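Local coordinates for SusD superfamily protein (PDB 3L22) that probably binds glycans at the bacterial outer membrane, as other SusD-family proteins do, and carries bound zinc ions in the crystal, at residues N26-A31 and Q118-V123; F122-A127 and L176-N181; Q200-M205 and S249-P254; T37-G42 and T263-A268. All coordinates share one frame; numbering follows the deposited sequence.

Overall arrangement
Contacts 1, 2 and 3 cluster in the helical part of the fold, their centres 10 to 13 Å apart, whereas contact 4 lies about 18 Å from contact 1 and 24 Å from contact 2, centre to centre. Helix 113-131 is common to contacts 1 and 2: one stretch of it packs on helix 18-33, the next on residues 176-181. Both contacts close before contact 3 opens, and contacts 2 and 3 lie between the ends of contact 4. Phe122, one of the two residues contacts 1 and 2 share, reaches Ala202 and Phe251 of contact 3; Leu253 of contact 3 touches Met41 of contact 4. The set joins early helices, a two-stranded sheet and a loop.

Contact 1: residues N26-A31 and Q118-V123; sequences NGLYAA and QEAKFV. With ZN (zinc ion), chain B.
Tyr29 OH has two partners: it donates a hydrogen bond of 2.8 Å to Glu119 OE1 and is also hydrogen-bonded to the backbone N of Ala198. The setting is a buried pair of nearly parallel helices, 18-33 and 113-131, in the TPR-like helical scaffold of the SusD family; over these segments their axes approach to 9.9 Å at 12°. The pair illustrates how a phenol can serve as a second-shell support for a metal ligand. While OE1 takes the phenol, Glu119 OE2 binds zinc at 2.1 Å, in a site completed by His197 and two waters. The phenol meets OE1 from above the carboxylate plane, 49° out of it, and the two side chains cross at about a right angle. With both oxygens engaged, the carboxylate is probably limited in how it can turn. Asn26 supports the other protein ligand, its OD1 hydrogen-bonded to His197 NE2, and the His197 ring also meets that of Tyr29 with the two planes nearly parallel. Away from the metal the contact becomes apolar. Leu28 CD1 touches Ala120 CB at 3.6 Å, and Phe98 of helix 79-103 adjoins both residues. Val123 spreads its two methyls over different neighbours: CG1 rests against Leu28 O, while CG2, anti to the carbonyl carbon, lies over one face of the Tyr29 ring, 4.1 Å from its centroid and displaced toward the rim atom CE1.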
loop_
_atom_site.group_PDB
_atom_site.type_symbol
_atom_site.label_atom_id
_atom_site.label_comp_id
_atom_site.label_asym_id
_atom_site.label_seq_id
_atom_site.Cartn_x
_atom_site.Cartn_y
_atom_site.Cartn_z
ATOM N N ASN A 26 -3.108 1.504 -19.855
ATOM C CA ASN A 26 -2.280 2.485 -19.126
ATOM C C ASN A 26 -3.089 3.509 -18.363
ATOM O O ASN A 26 -2.659 3.947 -17.317
ATOM C CB ASN A 26 -1.225 3.130 -20.023
ATOM C CG ASN A 26 -0.103 2.132 -20.363
ATOM O OD1 ASN A 26 0.436 1.420 -19.468
ATOM N ND2 ASN A 26 0.236 2.045 -21.648
ATOM N N GLY A 27 -4.266 3.851 -18.858
ATOM C CA GLY A 27 -5.176 4.729 -18.101
ATOM C C GLY A 27 -5.647 4.099 -16.786
ATOM O O GLY A 27 -5.953 4.823 -15.846
ATOM N N LEU A 28 -5.714 2.768 -16.714
ATOM C CA LEU A 28 -6.072 2.097 -15.445
ATOM C C LEU A 28 -5.005 2.326 -14.395
ATOM O O LEU A 28 -5.305 2.681 -13.241
ATOM C CB LEU A 28 -6.326 0.584 -15.658
ATOM C CG LEU A 28 -7.335 0.215 -16.767
ATOM C CD1 LEU A 28 -7.553 -1.325 -16.843
ATOM C CD2 LEU A 28 -8.676 0.943 -16.545
ATOM N N TYR A 29 -3.748 2.195 -14.804
ATOM C CA TYR A 29 -2.636 2.448 -13.903
ATOM C C TYR A 29 -2.586 3.933 -13.510
ATOM O O TYR A 29 -2.274 4.247 -12.361
ATOM C CB TYR A 29 -1.294 2.030 -14.535
ATOM C CG TYR A 29 -1.119 0.552 -14.664
ATOM C CD1 TYR A 29 -0.826 -0.228 -13.572
ATOM C CD2 TYR A 29 -1.284 -0.087 -15.902
ATOM C CE1 TYR A 29 -0.683 -1.618 -13.695
ATOM C CE2 TYR A 29 -1.135 -1.455 -16.028
ATOM C CZ TYR A 29 -0.843 -2.219 -14.914
ATOM O OH TYR A 29 -0.679 -3.591 -15.055
ATOM N N ALA A 30 -2.910 4.832 -14.436
ATOM C CA ALA A 30 -2.950 6.272 -14.115
ATOM C C ALA A 30 -4.077 6.515 -13.127
ATOM O O ALA A 30 -3.901 7.295 -12.198
ATOM C CB ALA A 30 -3.081 7.215 -15.395
ATOM N N ALA A 31 -5.202 5.830 -13.305
ATOM C CA ALA A 31 -6.389 6.097 -12.478
ATOM C C ALA A 31 -6.178 5.753 -11.013
ATOM O O ALA A 31 -6.805 6.355 -10.149
ATOM C CB ALA A 31 -7.615 5.363 -13.022
ATOM N N GLN A 118 -5.678 -9.843 -17.107
ATOM C CA GLN A 118 -5.129 -10.141 -15.783
ATOM C C GLN A 118 -4.493 -8.872 -15.165
ATOM O O GLN A 118 -4.571 -8.639 -13.957
ATOM C CB GLN A 118 -4.149 -11.318 -15.909
ATOM C CG GLN A 118 -4.877 -12.636 -16.219
ATOM C CD GLN A 118 -3.938 -13.797 -16.500
ATOM O OE1 GLN A 118 -2.744 -13.709 -16.219
ATOM N NE2 GLN A 118 -4.464 -14.876 -17.112
ATOM N N GLU A 119 -3.930 -8.016 -16.008
ATOM C CA GLU A 119 -3.419 -6.724 -15.531
ATOM C C GLU A 119 -4.533 -5.824 -15.031
ATOM O O GLU A 119 -4.410 -5.213 -13.962
ATOM C CB GLU A 119 -2.620 -5.966 -16.606
ATOM C CG GLU A 119 -1.224 -6.551 -16.764
ATOM C CD GLU A 119 -0.305 -5.666 -17.626
ATOM O OE1 GLU A 119 -0.499 -4.408 -17.718
ATOM O OE2 GLU A 119 0.612 -6.265 -18.216
ATOM N N ALA A 120 -5.619 -5.763 -15.789
ATOM C CA ALA A 120 -6.745 -4.916 -15.413
ATOM C C ALA A 120 -7.371 -5.418 -14.090
ATOM O O ALA A 120 -7.707 -4.630 -13.217
ATOM C CB ALA A 120 -7.769 -4.877 -16.537
ATOM N N LYS A 121 -7.519 -6.734 -13.954
ATOM C CA LYS A 121 -8.012 -7.319 -12.711
ATOM C C LYS A 121 -7.127 -7.012 -11.497
ATOM O O LYS A 121 -7.630 -6.755 -10.405
ATOM C CB LYS A 121 -8.252 -8.824 -12.876
ATOM C CG LYS A 121 -9.481 -9.149 -13.753
ATOM C CD LYS A 121 -9.753 -10.659 -13.711
ATOM C CE LYS A 121 -10.907 -11.011 -14.617
ATOM N NZ LYS A 121 -11.172 -12.476 -14.568
ATOM N N PHE A 122 -5.811 -6.999 -11.696
ATOM C CA PHE A 122 -4.873 -6.616 -10.647
ATOM C C PHE A 122 -5.160 -5.179 -10.147
ATOM O O PHE A 122 -5.208 -4.956 -8.954
ATOM C CB PHE A 122 -3.425 -6.715 -11.126
ATOM C CG PHE A 122 -2.448 -6.151 -10.162
ATOM C CD1 PHE A 122 -1.960 -6.942 -9.107
ATOM C CD2 PHE A 122 -2.059 -4.812 -10.232
ATOM C CE1 PHE A 122 -1.078 -6.429 -8.189
ATOM C CE2 PHE A 122 -1.181 -4.289 -9.296
ATOM C CZ PHE A 122 -0.698 -5.125 -8.257
ATOM N N VAL A 123 -5.350 -4.234 -11.071
ATOM C CA VAL A 123 -5.659 -2.854 -10.719
ATOM C C VAL A 123 -6.977 -2.770 -9.910
ATOM O O VAL A 123 -7.007 -2.120 -8.874
ATOM C CB VAL A 123 -5.673 -1.954 -11.949
ATOM C CG1 VAL A 123 -6.122 -0.545 -11.611
ATOM C CG2 VAL A 123 -4.269 -1.925 -12.587
HETATM ZN ZN ZN B . 1.725 -4.965 -19.377
HETATM O O HOH W 1 3.408 -5.939 -19.243
HETATM O O HOH W 2 0.967 -5.120 -21.494
#

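Contact 2: residues F122-A127 and L176-N181; sequences FVRALA and LSDLEN. With EDO (1,2-ethanediol), chain Z.
Arg124 sets the edge of its guanidinium against the carboxylate of Asp178 in a side-on, two-pronged salt bridge. NE donates to Asp178 OD2 at 2.9 Å, and NH2 to Asp178 OD1 at 2.8 Å. Both bonds are nearly straight, and both arrive on the syn side of the acceptor oxygens. The two flat groups are only 17° from coplanar, as expected when each oxygen faces its own nitrogen. A bend at chi3 of 68° sets NE on the side where OD2 waits. The arrangement is a good example of how a buried ion pair is extended by further bonds, which probably limit its movement: OD2 also accepts from His174 NE2, and the remaining nitrogen, NH1, is hydrogen-bonded to Asn96 OD1. These bonds probably help to keep the carboxylate ionised. Next to the charges the surfaces turn apolar. Ala125 CB meets Asp178 CB at 3.9 Å, and the CD2 methyl of Leu179 touches both Ala125 CB, at 4.1 Å, and Phe122 CD1, at 3.9 Å. Beyond the contact, an ethanediol probably left from crystallisation donates from O2 to Leu176 O and is also hydrogen-bonded to Lys207 NZ. Helix 113-131 is thus enclosed from several directions: the end of helix 168-178 supplies Asp178, helix 79-103 packs on Arg124 through Val95 and Leu99, and Leu206 of helix 200-213 covers Ala125 and Leu179.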
loop_
_atom_site.group_PDB
_atom_site.type_symbol
_atom_site.label_atom_id
_atom_site.label_comp_id
_atom_site.label_asym_id
_atom_site.label_seq_id
_atom_site.Cartn_x
_atom_site.Cartn_y
_atom_site.Cartn_z
ATOM N N PHE A 122 -5.811 -6.999 -11.696
ATOM C CA PHE A 122 -4.873 -6.616 -10.647
ATOM C C PHE A 122 -5.160 -5.179 -10.147
ATOM O O PHE A 122 -5.208 -4.956 -8.954
ATOM C CB PHE A 122 -3.425 -6.715 -11.126
ATOM C CG PHE A 122 -2.448 -6.151 -10.162
ATOM C CD1 PHE A 122 -1.960 -6.942 -9.107
ATOM C CD2 PHE A 122 -2.059 -4.812 -10.232
ATOM C CE1 PHE A 122 -1.078 -6.429 -8.189
ATOM C CE2 PHE A 122 -1.181 -4.289 -9.296
ATOM C CZ PHE A 122 -0.698 -5.125 -8.257
ATOM N N VAL A 123 -5.350 -4.234 -11.071
ATOM C CA VAL A 123 -5.659 -2.854 -10.719
ATOM C C VAL A 123 -6.977 -2.770 -9.910
ATOM O O VAL A 123 -7.007 -2.120 -8.874
ATOM C CB VAL A 123 -5.673 -1.954 -11.949
ATOM C CG1 VAL A 123 -6.122 -0.545 -11.611
ATOM C CG2 VAL A 123 -4.269 -1.925 -12.587
ATOM N N ARG A 124 -8.013 -3.508 -10.323
ATOM C CA ARG A 124 -9.263 -3.536 -9.551
ATOM C C ARG A 124 -9.038 -4.147 -8.174
ATOM O O ARG A 124 -9.532 -3.620 -7.177
ATOM C CB ARG A 124 -10.322 -4.301 -10.300
ATOM C CG ARG A 124 -11.677 -4.328 -9.611
ATOM C CD ARG A 124 -12.743 -4.818 -10.592
ATOM N NE ARG A 124 -12.568 -6.214 -10.933
ATOM C CZ ARG A 124 -13.257 -6.838 -11.899
ATOM N NH1 ARG A 124 -14.205 -6.207 -12.619
ATOM N NH2 ARG A 124 -13.060 -8.130 -12.088
ATOM N N ALA A 125 -8.231 -5.202 -8.119
ATOM C CA ALA A 125 -7.929 -5.891 -6.873
ATOM C C ALA A 125 -7.199 -4.964 -5.882
ATOM O O ALA A 125 -7.552 -4.889 -4.684
ATOM C CB ALA A 125 -7.090 -7.178 -7.161
ATOM N N LEU A 126 -6.226 -4.218 -6.399
ATOM C CA LEU A 126 -5.495 -3.274 -5.586
ATOM C C LEU A 126 -6.397 -2.147 -5.026
ATOM O O LEU A 126 -6.281 -1.738 -3.833
ATOM C CB LEU A 126 -4.312 -2.707 -6.406
ATOM C CG LEU A 126 -3.212 -1.986 -5.644
ATOM C CD1 LEU A 126 -2.593 -2.851 -4.494
ATOM C CD2 LEU A 126 -2.104 -1.455 -6.588
ATOM N N ALA A 127 -7.296 -1.648 -5.867
ATOM C CA ALA A 127 -8.191 -0.579 -5.445
ATOM C C ALA A 127 -9.079 -1.063 -4.292
ATOM O O ALA A 127 -9.166 -0.417 -3.230
ATOM C CB ALA A 127 -9.016 -0.099 -6.620
ATOM N N LEU A 176 -9.141 -12.142 -4.179
ATOM C CA LEU A 176 -8.477 -13.393 -4.509
ATOM C C LEU A 176 -8.952 -13.917 -5.862
ATOM O O LEU A 176 -8.140 -14.487 -6.611
ATOM C CB LEU A 176 -8.673 -14.442 -3.414
ATOM C CG LEU A 176 -8.028 -14.155 -2.069
ATOM C CD1 LEU A 176 -8.517 -15.213 -1.048
ATOM C CD2 LEU A 176 -6.516 -14.112 -2.178
ATOM N N SER A 177 -10.240 -13.737 -6.178
ATOM C CA SER A 177 -10.723 -14.089 -7.516
ATOM C C SER A 177 -10.051 -13.288 -8.649
ATOM O O SER A 177 -9.692 -13.849 -9.675
ATOM C CB SER A 177 -12.229 -13.907 -7.621
ATOM O OG SER A 177 -12.886 -14.806 -6.786
ATOM N N ASP A 178 -9.856 -11.996 -8.434
ATOM C CA ASP A 178 -9.183 -11.161 -9.429
ATOM C C ASP A 178 -7.698 -11.511 -9.565
ATOM O O ASP A 178 -7.064 -11.097 -10.530
ATOM C CB ASP A 178 -9.356 -9.667 -9.099
ATOM C CG ASP A 178 -10.678 -9.079 -9.601
ATOM O OD1 ASP A 178 -11.435 -9.692 -10.397
ATOM O OD2 ASP A 178 -10.980 -7.935 -9.217
ATOM N N LEU A 179 -7.140 -12.238 -8.601
ATOM C CA LEU A 179 -5.740 -12.640 -8.636
ATOM C C LEU A 179 -5.589 -14.148 -8.880
ATOM O O LEU A 179 -4.489 -14.708 -8.733
ATOM C CB LEU A 179 -5.077 -12.252 -7.315
ATOM C CG LEU A 179 -5.071 -10.750 -6.991
ATOM C CD1 LEU A 179 -4.496 -10.581 -5.590
ATOM C CD2 LEU A 179 -4.254 -9.945 -8.010
ATOM N N GLU A 180 -6.665 -14.816 -9.254
ATOM C CA GLU A 180 -6.602 -16.284 -9.315
ATOM C C GLU A 180 -5.917 -16.832 -10.539
ATOM O O GLU A 180 -5.369 -17.924 -10.464
ATOM C CB GLU A 180 -7.972 -16.927 -9.201
ATOM C CG GLU A 180 -8.849 -16.827 -10.427
ATOM C CD GLU A 180 -10.326 -17.250 -10.132
ATOM O OE1 GLU A 180 -10.653 -17.645 -8.983
ATOM O OE2 GLU A 180 -11.133 -17.192 -11.072
ATOM N N ASN A 181 -6.025 -16.127 -11.657
ATOM C CA ASN A 181 -5.300 -16.525 -12.855
ATOM C C ASN A 181 -4.295 -15.441 -13.225
ATOM O O ASN A 181 -4.650 -14.349 -13.595
ATOM C CB ASN A 181 -6.219 -16.840 -14.025
ATOM C CG ASN A 181 -5.487 -17.639 -15.123
ATOM O OD1 ASN A 181 -4.257 -17.807 -15.080
ATOM N ND2 ASN A 181 -6.239 -18.137 -16.075
HETATM C C1 EDO Z . -5.956 -18.506 -5.300
HETATM O O1 EDO Z . -4.611 -18.457 -5.757
HETATM C C2 EDO Z . -6.700 -17.195 -5.271
HETATM O O2 EDO Z . -6.046 -16.100 -5.890
#

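Contact 3: residues Q200-M205 and S249-P254; sequences QAAANM and SIFSLP
Ile250 is the bump of this interface, pressing two branches into the surface of helix 200-213. Its CG2 methyl settles between two alanines in succession, 3.8 Å from Ala201 CB and 3.6 Å from the backbone N of Ala202; small residues here let the strand come close. The longer branch points further along the helix, where CD1 meets CG of Met205, a selenomethionine, at 4.0 Å. Met205, bent at chi2 and chi3, crosses Ile250 at about a right angle. The second projection is shorter. Phe251 CB touches Ala202 CB at 3.9 Å, but CG stands anti to the backbone N (chi1 -180°) and the ring leads away from the helix to meet Phe122 edge-to-face. No hydrogen bond joins the segments, so between them the fit is one of apolar packing, a worked example of close approach secured by alanines. That two successive residues both start their side chains toward one helix is consistent with the strand's irregularity: Ile250 and Phe251 lie opposite the single residue Phe325 of strand 322-326, the mark of a classic beta bulge in a two-stranded antiparallel sheet packed against a helix.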
loop_
_atom_site.group_PDB
_atom_site.type_symbol
_atom_site.label_atom_id
_atom_site.label_comp_id
_atom_site.label_asym_id
_atom_site.label_seq_id
_atom_site.Cartn_x
_atom_site.Cartn_y
_atom_site.Cartn_z
ATOM N N GLN A 200 3.532 -11.195 -12.420
ATOM C CA GLN A 200 3.157 -12.285 -11.551
ATOM C C GLN A 200 3.630 -12.013 -10.130
ATOM O O GLN A 200 2.863 -12.207 -9.172
ATOM C CB GLN A 200 3.715 -13.614 -12.075
ATOM C CG GLN A 200 3.077 -13.983 -13.416
ATOM C CD GLN A 200 3.440 -15.363 -13.888
ATOM O OE1 GLN A 200 3.664 -16.262 -13.060
ATOM N NE2 GLN A 200 3.538 -15.543 -15.218
ATOM N N ALA A 201 4.862 -11.515 -9.973
ATOM C CA ALA A 201 5.372 -11.117 -8.630
ATOM C C ALA A 201 4.500 -10.086 -7.923
ATOM O O ALA A 201 4.252 -10.208 -6.728
ATOM C CB ALA A 201 6.811 -10.589 -8.735
ATOM N N ALA A 202 4.038 -9.070 -8.640
ATOM C CA ALA A 202 3.147 -8.076 -8.050
ATOM C C ALA A 202 1.805 -8.685 -7.566
ATOM O O ALA A 202 1.313 -8.374 -6.477
ATOM C CB ALA A 202 2.876 -6.954 -9.065
ATOM N N ALA A 203 1.211 -9.515 -8.411
ATOM C CA ALA A 203 -0.029 -10.183 -8.092
ATOM C C ALA A 203 0.148 -11.070 -6.840
ATOM O O ALA A 203 -0.712 -11.106 -5.963
ATOM C CB ALA A 203 -0.499 -11.005 -9.286
ATOM N N ASN A 204 1.264 -11.787 -6.786
ATOM C CA ASN A 204 1.570 -12.649 -5.651
ATOM C C ASN A 204 1.855 -11.884 -4.367
ATOM O O ASN A 204 1.497 -12.339 -3.274
ATOM C CB ASN A 204 2.730 -13.590 -6.003
ATOM C CG ASN A 204 2.286 -14.765 -6.882
ATOM O OD1 ASN A 204 1.259 -15.361 -6.611
ATOM N ND2 ASN A 204 3.087 -15.121 -7.909
HETATM N N MSE A 205 2.455 -10.701 -4.489
HETATM C CA MSE A 205 2.642 -9.827 -3.324
HETATM C C MSE A 205 1.276 -9.404 -2.764
HETATM O O MSE A 205 1.074 -9.423 -1.552
HETATM C CB MSE A 205 3.468 -8.581 -3.675
HETATM C CG MSE A 205 4.939 -8.855 -3.845
HETATM SE SE MSE A 205 5.743 -9.506 -2.185
HETATM C CE MSE A 205 5.533 -7.847 -1.113
ATOM N N SER A 249 12.824 -3.633 -6.982
ATOM C CA SER A 249 11.520 -3.037 -7.228
ATOM C C SER A 249 10.597 -4.022 -7.899
ATOM O O SER A 249 10.902 -4.518 -8.977
ATOM C CB SER A 249 11.686 -1.804 -8.131
ATOM O OG SER A 249 12.600 -0.893 -7.565
ATOM N N ILE A 250 9.470 -4.314 -7.267
ATOM C CA ILE A 250 8.499 -5.233 -7.840
ATOM C C ILE A 250 7.438 -4.445 -8.573
ATOM O O ILE A 250 7.181 -4.684 -9.759
ATOM C CB ILE A 250 7.884 -6.166 -6.769
ATOM C CG1 ILE A 250 8.990 -7.013 -6.103
ATOM C CG2 ILE A 250 6.798 -7.039 -7.435
ATOM C CD1 ILE A 250 8.635 -7.648 -4.763
ATOM N N PHE A 251 6.775 -3.532 -7.877
ATOM C CA PHE A 251 5.706 -2.737 -8.499
ATOM C C PHE A 251 5.690 -1.325 -7.904
ATOM O O PHE A 251 5.706 -1.176 -6.666
ATOM C CB PHE A 251 4.333 -3.425 -8.312
ATOM C CG PHE A 251 3.192 -2.672 -8.933
ATOM C CD1 PHE A 251 3.095 -2.557 -10.314
ATOM C CD2 PHE A 251 2.211 -2.056 -8.141
ATOM C CE1 PHE A 251 2.075 -1.800 -10.904
ATOM C CE2 PHE A 251 1.166 -1.324 -8.720
ATOM C CZ PHE A 251 1.101 -1.190 -10.089
ATOM N N SER A 252 5.637 -0.324 -8.785
ATOM C CA SER A 252 5.619 1.094 -8.428
ATOM C C SER A 252 4.740 1.865 -9.369
ATOM O O SER A 252 4.412 1.400 -10.482
ATOM C CB SER A 252 7.023 1.723 -8.530
ATOM O OG SER A 252 7.970 1.054 -7.735
ATOM N N LEU A 253 4.352 3.052 -8.920
ATOM C CA LEU A 253 3.568 3.995 -9.738
ATOM C C LEU A 253 4.541 5.069 -10.236
ATOM O O LEU A 253 5.106 5.829 -9.406
ATOM C CB LEU A 253 2.438 4.630 -8.932
ATOM C CG LEU A 253 1.633 3.684 -8.037
ATOM C CD1 LEU A 253 0.526 4.488 -7.263
ATOM C CD2 LEU A 253 1.043 2.604 -8.887
ATOM N N PRO A 254 4.783 5.103 -11.553
ATOM C CA PRO A 254 5.777 6.028 -12.103
ATOM C C PRO A 254 5.185 7.398 -12.294
ATOM O O PRO A 254 3.954 7.523 -12.403
ATOM C CB PRO A 254 6.105 5.400 -13.460
ATOM C CG PRO A 254 4.781 4.776 -13.870
ATOM C CD PRO A 254 4.171 4.268 -12.610
#

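Contact 4: residues T37-G42 and T263-A268; sequences TKSLMG and TQQSLA
Largely irregular in backbone, 37-42 and 263-268 come closest where the CA atoms of Ser39 and Gln265 lie 6.3 Å apart. Gln265 does most of the bridging. Its side chain is extended beyond CG and carries the amide to the other loop, where NE2 donates to Thr37 O at 2.6 Å with an N-H...O angle of 169°. The acceptor lies close to the amide plane, but seen from Thr37 the donor stands above the carbonyl plane, 47° out of it. Gln265 was modelled in two conformers, so this short bond belongs to one of them and its exact length is doubtful. In the same conformer OE1 comes within 3.4 Å of Ser39 CB. The Ser39 hydroxyl, between the backbone N and the carbonyl carbon at chi1 64°, is hydrogen-bonded to the backbone N of Lys44 in the following helix. Further along, a single water joins the loops: it donates to Gly42 O at 2.6 Å and accepts from Leu267 N at 3.0 Å. Beside this bridge Leu267 CD1 reaches Gly42 O at 4.1 Å, while Tyr46 and Leu47 of helix 44-52 touch the same leucine. The contact exemplifies how loops without regular pairing are joined by an amide and a water, away from the zinc sites. Segment 263-268 leads into the weakly bonded start of helix 267-271: Ser266 is the N-cap, its side chain capping a backbone N in the first turn, and the water meets the N-H of Leu267, the first residue after the cap.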
loop_
_atom_site.group_PDB
_atom_site.type_symbol
_atom_site.label_atom_id
_atom_site.label_comp_id
_atom_site.label_asym_id
_atom_site.label_seq_id
_atom_site.Cartn_x
_atom_site.Cartn_y
_atom_site.Cartn_z
ATOM N N THR A 37 -6.004 16.919 -10.985
ATOM C CA THR A 37 -6.426 17.723 -9.828
ATOM C C THR A 37 -6.531 16.986 -8.506
ATOM O O THR A 37 -6.510 17.619 -7.486
ATOM C CB THR A 37 -7.762 18.403 -10.107
ATOM O OG1 THR A 37 -8.672 17.422 -10.624
ATOM C CG2 THR A 37 -7.589 19.575 -11.189
ATOM N N LYS A 38 -6.608 15.661 -8.506
ATOM C CA LYS A 38 -6.794 14.878 -7.274
ATOM C C LYS A 38 -5.806 13.724 -7.313
ATOM O O LYS A 38 -5.231 13.443 -8.375
ATOM C CB LYS A 38 -8.225 14.358 -7.207
ATOM C CG LYS A 38 -9.318 15.490 -7.110
ATOM C CD LYS A 38 -9.283 16.132 -5.738
ATOM C CE LYS A 38 -10.347 17.215 -5.555
ATOM N NZ LYS A 38 -10.419 17.464 -4.086
ATOM N N SER A 39 -5.576 13.098 -6.169
ATOM C CA SER A 39 -4.646 12.012 -6.089
ATOM C C SER A 39 -5.239 10.824 -5.369
ATOM O O SER A 39 -6.165 10.964 -4.543
ATOM C CB SER A 39 -3.330 12.494 -5.470
ATOM O OG SER A 39 -3.458 12.925 -4.126
ATOM N N LEU A 40 -4.731 9.639 -5.691
ATOM C CA LEU A 40 -5.064 8.441 -4.962
ATOM C C LEU A 40 -3.749 7.821 -4.439
ATOM O O LEU A 40 -3.068 8.458 -3.616
ATOM C CB LEU A 40 -5.976 7.523 -5.800
ATOM C CG LEU A 40 -6.697 6.348 -5.122
ATOM C CD1 LEU A 40 -7.805 6.834 -4.174
ATOM C CD2 LEU A 40 -7.307 5.417 -6.183
HETATM N N MSE A 41 -3.363 6.637 -4.897
HETATM C CA MSE A 41 -2.175 5.963 -4.369
HETATM C C MSE A 41 -0.861 6.549 -4.863
HETATM O O MSE A 41 0.194 6.167 -4.379
HETATM C CB MSE A 41 -2.243 4.488 -4.712
HETATM C CG MSE A 41 -3.513 3.827 -4.258
HETATM SE SE MSE A 41 -4.160 4.247 -2.430
HETATM C CE MSE A 41 -2.568 3.628 -1.442
ATOM N N GLY A 42 -0.914 7.505 -5.795
ATOM C CA GLY A 42 0.285 8.233 -6.215
ATOM C C GLY A 42 0.517 9.472 -5.351
ATOM O O GLY A 42 1.495 10.219 -5.542
ATOM N N THR A 263 -0.938 20.755 -6.527
ATOM C CA THR A 263 -0.450 21.384 -5.296
ATOM C C THR A 263 -0.779 20.618 -4.057
ATOM O O THR A 263 -1.929 20.267 -3.845
ATOM C CB THR A 263 -1.008 22.777 -5.139
ATOM O OG1 THR A 263 -0.854 23.393 -6.396
ATOM C CG2 THR A 263 -0.234 23.567 -4.122
ATOM N N GLN A 264 0.275 20.354 -3.279
ATOM C CA GLN A 264 0.192 19.611 -2.034
ATOM C C GLN A 264 -0.505 18.274 -2.160
ATOM O O GLN A 264 -1.318 17.931 -1.348
ATOM C CB GLN A 264 -0.431 20.471 -0.941
ATOM C CG GLN A 264 0.490 21.584 -0.554
ATOM C CD GLN A 264 0.018 22.314 0.697
ATOM O OE1 GLN A 264 -1.176 22.657 0.833
ATOM N NE2 GLN A 264 0.959 22.553 1.625
ATOM N N GLN A 265 -0.207 17.543 -3.225
ATOM C CA GLN A 265 -0.717 16.183 -3.371
ATOM C C GLN A 265 0.373 15.147 -3.519
ATOM O O GLN A 265 0.073 13.986 -3.476
ATOM C CB GLN A 265 -1.657 16.117 -4.559
ATOM C CG GLN A 265 -2.916 16.943 -4.334
ATOM C CD GLN A 265 -3.861 16.816 -5.458
ATOM O OE1 GLN A 265 -3.915 15.760 -6.100
ATOM N NE2 GLN A 265 -4.639 17.893 -5.729
ATOM N N SER A 266 1.626 15.561 -3.713
ATOM C CA SER A 266 2.696 14.606 -3.900
ATOM C C SER A 266 3.323 14.213 -2.571
ATOM O O SER A 266 3.285 14.974 -1.600
ATOM C CB SER A 266 3.813 15.168 -4.784
ATOM O OG SER A 266 4.481 16.233 -4.136
ATOM N N LEU A 267 3.920 13.029 -2.551
ATOM C CA LEU A 267 4.711 12.578 -1.420
ATOM C C LEU A 267 5.767 13.600 -0.973
ATOM O O LEU A 267 5.837 13.958 0.224
ATOM C CB LEU A 267 5.398 11.256 -1.760
ATOM C CG LEU A 267 4.630 9.975 -1.437
ATOM C CD1 LEU A 267 3.184 9.976 -1.834
ATOM C CD2 LEU A 267 5.414 8.758 -1.962
ATOM N N ALA A 268 6.564 14.083 -1.919
ATOM C CA ALA A 268 7.642 15.005 -1.590
ATOM C C ALA A 268 7.158 16.284 -0.938
ATOM O O ALA A 268 7.817 16.825 -0.045
ATOM C CB ALA A 268 8.536 15.316 -2.854
HETATM O O HOH W 3 3.634 11.721 -5.230
#